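Local coordinates for phenol hydroxylase component phL (Pseudomonas stutzeri, PDB 3U52), which probably forms the beta-type subunit of a multicomponent phenol hydroxylase whose partner subunit carries the diiron site, at residues Asn219-Gly224 with Lys284-Trp289. Residues are numbered along the deposited sequence; the frame is centred on the assembly and turned at random.
Sequences NILIDG and KWIDHW
Leu221, on helix 211-240, points its CB toward helix 276-302 and meets Trp289 and Ile286 there: CD1 lies against Trp289 and the backbone of Ile286, and CD2 against the side chain of Ile286. CD1 rests on the stem of Trp289, 3.7 Å from its CB, and also lies 4.1 Å from the CA of Ile286, so this methyl sits against the backbone of the facing helix between two residues one turn apart. CD2 takes the other branch and meets CG1 of Ile286 at 4.2 Å, a looser touch. The leucine crosses both side chains at about a right angle, entering end-on while they run across its path. Its CG lies anti to the carbonyl carbon (chi1 -56°), and with CD1 extended (chi2 177°) that methyl is carried out to the backbone of the facing helix.

Trp289 offers its CB and its backbone carbonyl carbon here, not the indole: the bond to CB leaves toward Leu221, but the indole then swings away. It packs on Val217, Val208 and Leu201, while NE1 hydrogen-bonds to Glu213, one turn and a half before Asn219 on helix 211-240. One indole face is covered near its rim by CD2 of His288, 3.7 Å above the plane.

This is helix-to-helix packing inside the all-helical fold of the hydroxylase family, purely apolar across the two segments, with CA atoms of Leu221 and Trp289 7.6 Å apart at their closest. Helix 307-322 closes the seam, as Leu317 and Leu321 touch Leu221 and Leu321 also touches Ile286. The helix carrying Leu221 has a wider pi-type turn at 219-222; overlapping it, Gly224 N bonds to Ile220 O in the alpha spacing, 2.8 Å.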
loop_
_atom_site.group_PDB
_atom_site.type_symbol
_atom_site.label_atom_id
_atom_site.label_comp_id
_atom_site.label_asym_id
_atom_site.label_seq_id
_atom_site.Cartn_x
_atom_site.Cartn_y
_atom_site.Cartn_z
ATOM N N ASN D 219 7.746 26.949 23.954
ATOM C CA ASN D 219 7.716 26.779 22.508
ATOM C C ASN D 219 7.939 28.064 21.720
ATOM O O ASN D 219 8.289 27.981 20.549
ATOM C CB ASN D 219 6.432 26.028 22.060
ATOM C CG ASN D 219 6.353 24.585 22.628
ATOM O OD1 ASN D 219 5.324 24.173 23.173
ATOM N ND2 ASN D 219 7.450 23.835 22.537
ATOM N N ILE D 220 7.734 29.245 22.352
ATOM C CA ILE D 220 7.980 30.540 21.710
ATOM C C ILE D 220 9.213 31.234 22.335
ATOM O O ILE D 220 10.210 31.487 21.648
ATOM C CB ILE D 220 6.744 31.556 21.799
ATOM C CG1 ILE D 220 5.383 30.928 21.408
ATOM C CG2 ILE D 220 7.028 32.858 20.987
ATOM C CD1 ILE D 220 5.401 30.194 20.102
ATOM N N LEU D 221 9.145 31.537 23.627
ATOM C CA LEU D 221 10.203 32.351 24.268
ATOM C C LEU D 221 11.566 31.644 24.415
ATOM O O LEU D 221 12.573 32.162 23.944
ATOM C CB LEU D 221 9.738 32.937 25.603
ATOM C CG LEU D 221 8.457 33.802 25.621
ATOM C CD1 LEU D 221 8.169 34.208 27.085
ATOM C CD2 LEU D 221 8.444 35.016 24.650
ATOM N N ILE D 222 11.622 30.466 25.016
ATOM C CA ILE D 222 12.914 29.784 25.149
ATOM C C ILE D 222 13.454 29.325 23.763
ATOM O O ILE D 222 14.549 29.694 23.353
ATOM C CB ILE D 222 12.821 28.610 26.138
ATOM C CG1 ILE D 222 12.636 29.150 27.588
ATOM C CG2 ILE D 222 14.082 27.782 26.087
ATOM C CD1 ILE D 222 12.078 28.125 28.540
ATOM N N ASP D 223 12.642 28.564 23.035
ATOM C CA ASP D 223 13.043 28.028 21.730
ATOM C C ASP D 223 13.323 29.135 20.720
ATOM O O ASP D 223 14.229 29.001 19.912
ATOM C CB ASP D 223 11.961 27.079 21.181
ATOM C CG ASP D 223 11.830 25.777 22.007
ATOM O OD1 ASP D 223 12.578 25.552 23.004
ATOM O OD2 ASP D 223 10.933 24.958 21.677
ATOM N N GLY D 224 12.548 30.216 20.762
ATOM C CA GLY D 224 12.669 31.272 19.782
ATOM C C GLY D 224 13.895 32.155 19.932
ATOM O O GLY D 224 14.182 32.996 19.062
ATOM N N LYS D 284 1.657 39.936 29.851
ATOM C CA LYS D 284 2.065 39.777 31.243
ATOM C C LYS D 284 3.046 38.593 31.326
ATOM O O LYS D 284 4.123 38.710 31.944
ATOM C CB LYS D 284 0.805 39.563 32.080
ATOM C CG LYS D 284 1.009 39.136 33.521
ATOM C CD LYS D 284 -0.343 38.677 34.108
ATOM C CE LYS D 284 -0.167 37.512 35.082
ATOM N NZ LYS D 284 -1.457 37.191 35.800
ATOM N N TRP D 285 2.714 37.478 30.652
ATOM C CA TRP D 285 3.593 36.292 30.692
ATOM C C TRP D 285 4.905 36.573 29.984
ATOM O O TRP D 285 5.936 36.220 30.520
ATOM C CB TRP D 285 2.923 35.023 30.148
ATOM C CG TRP D 285 1.802 34.518 30.974
ATOM C CD1 TRP D 285 1.634 34.639 32.328
ATOM C CD2 TRP D 285 0.673 33.790 30.493
ATOM N NE1 TRP D 285 0.454 34.024 32.721
ATOM C CE2 TRP D 285 -0.151 33.496 31.610
ATOM C CE3 TRP D 285 0.270 33.354 29.210
ATOM C CZ2 TRP D 285 -1.363 32.793 31.486
ATOM C CZ3 TRP D 285 -0.921 32.640 29.093
ATOM C CH2 TRP D 285 -1.735 32.389 30.221
ATOM N N ILE D 286 4.884 37.250 28.825
ATOM C CA ILE D 286 6.163 37.637 28.168
ATOM C C ILE D 286 7.055 38.534 29.077
ATOM O O ILE D 286 8.266 38.368 29.157
ATOM C CB ILE D 286 5.884 38.358 26.811
ATOM C CG1 ILE D 286 5.205 37.411 25.815
ATOM C CG2 ILE D 286 7.146 38.971 26.214
ATOM C CD1 ILE D 286 4.450 38.134 24.735
ATOM N N ASP D 287 6.440 39.515 29.747
ATOM C CA ASP D 287 7.179 40.413 30.657
ATOM C C ASP D 287 7.851 39.652 31.784
ATOM O O ASP D 287 8.976 39.960 32.156
ATOM C CB ASP D 287 6.261 41.463 31.307
ATOM C CG ASP D 287 5.707 42.492 30.332
ATOM O OD1 ASP D 287 6.245 42.717 29.214
ATOM O OD2 ASP D 287 4.696 43.098 30.719
ATOM N N HIS D 288 7.144 38.681 32.349
ATOM C CA HIS D 288 7.735 37.809 33.383
ATOM C C HIS D 288 8.840 36.855 32.856
ATOM O O HIS D 288 9.930 36.703 33.458
ATOM C CB HIS D 288 6.642 37.041 34.115
ATOM C CG HIS D 288 7.152 36.287 35.300
ATOM N ND1 HIS D 288 7.691 36.913 36.404
ATOM C CD2 HIS D 288 7.236 34.958 35.548
ATOM C CE1 HIS D 288 8.078 36.006 37.285
ATOM N NE2 HIS D 288 7.812 34.808 36.793
ATOM N N TRP D 289 8.572 36.205 31.719
ATOM C CA TRP D 289 9.440 35.100 31.297
ATOM C C TRP D 289 10.479 35.410 30.261
ATOM O O TRP D 289 11.534 34.789 30.265
ATOM C CB TRP D 289 8.573 33.943 30.778
ATOM C CG TRP D 289 7.767 33.245 31.814
ATOM C CD1 TRP D 289 6.433 33.385 32.051
ATOM C CD2 TRP D 289 8.225 32.243 32.700
ATOM N NE1 TRP D 289 6.033 32.527 33.041
ATOM C CE2 TRP D 289 7.121 31.805 33.443
ATOM C CE3 TRP D 289 9.467 31.635 32.916
ATOM C CZ2 TRP D 289 7.226 30.809 34.409
ATOM C CZ3 TRP D 289 9.569 30.662 33.862
ATOM C CH2 TRP D 289 8.458 30.254 34.605
#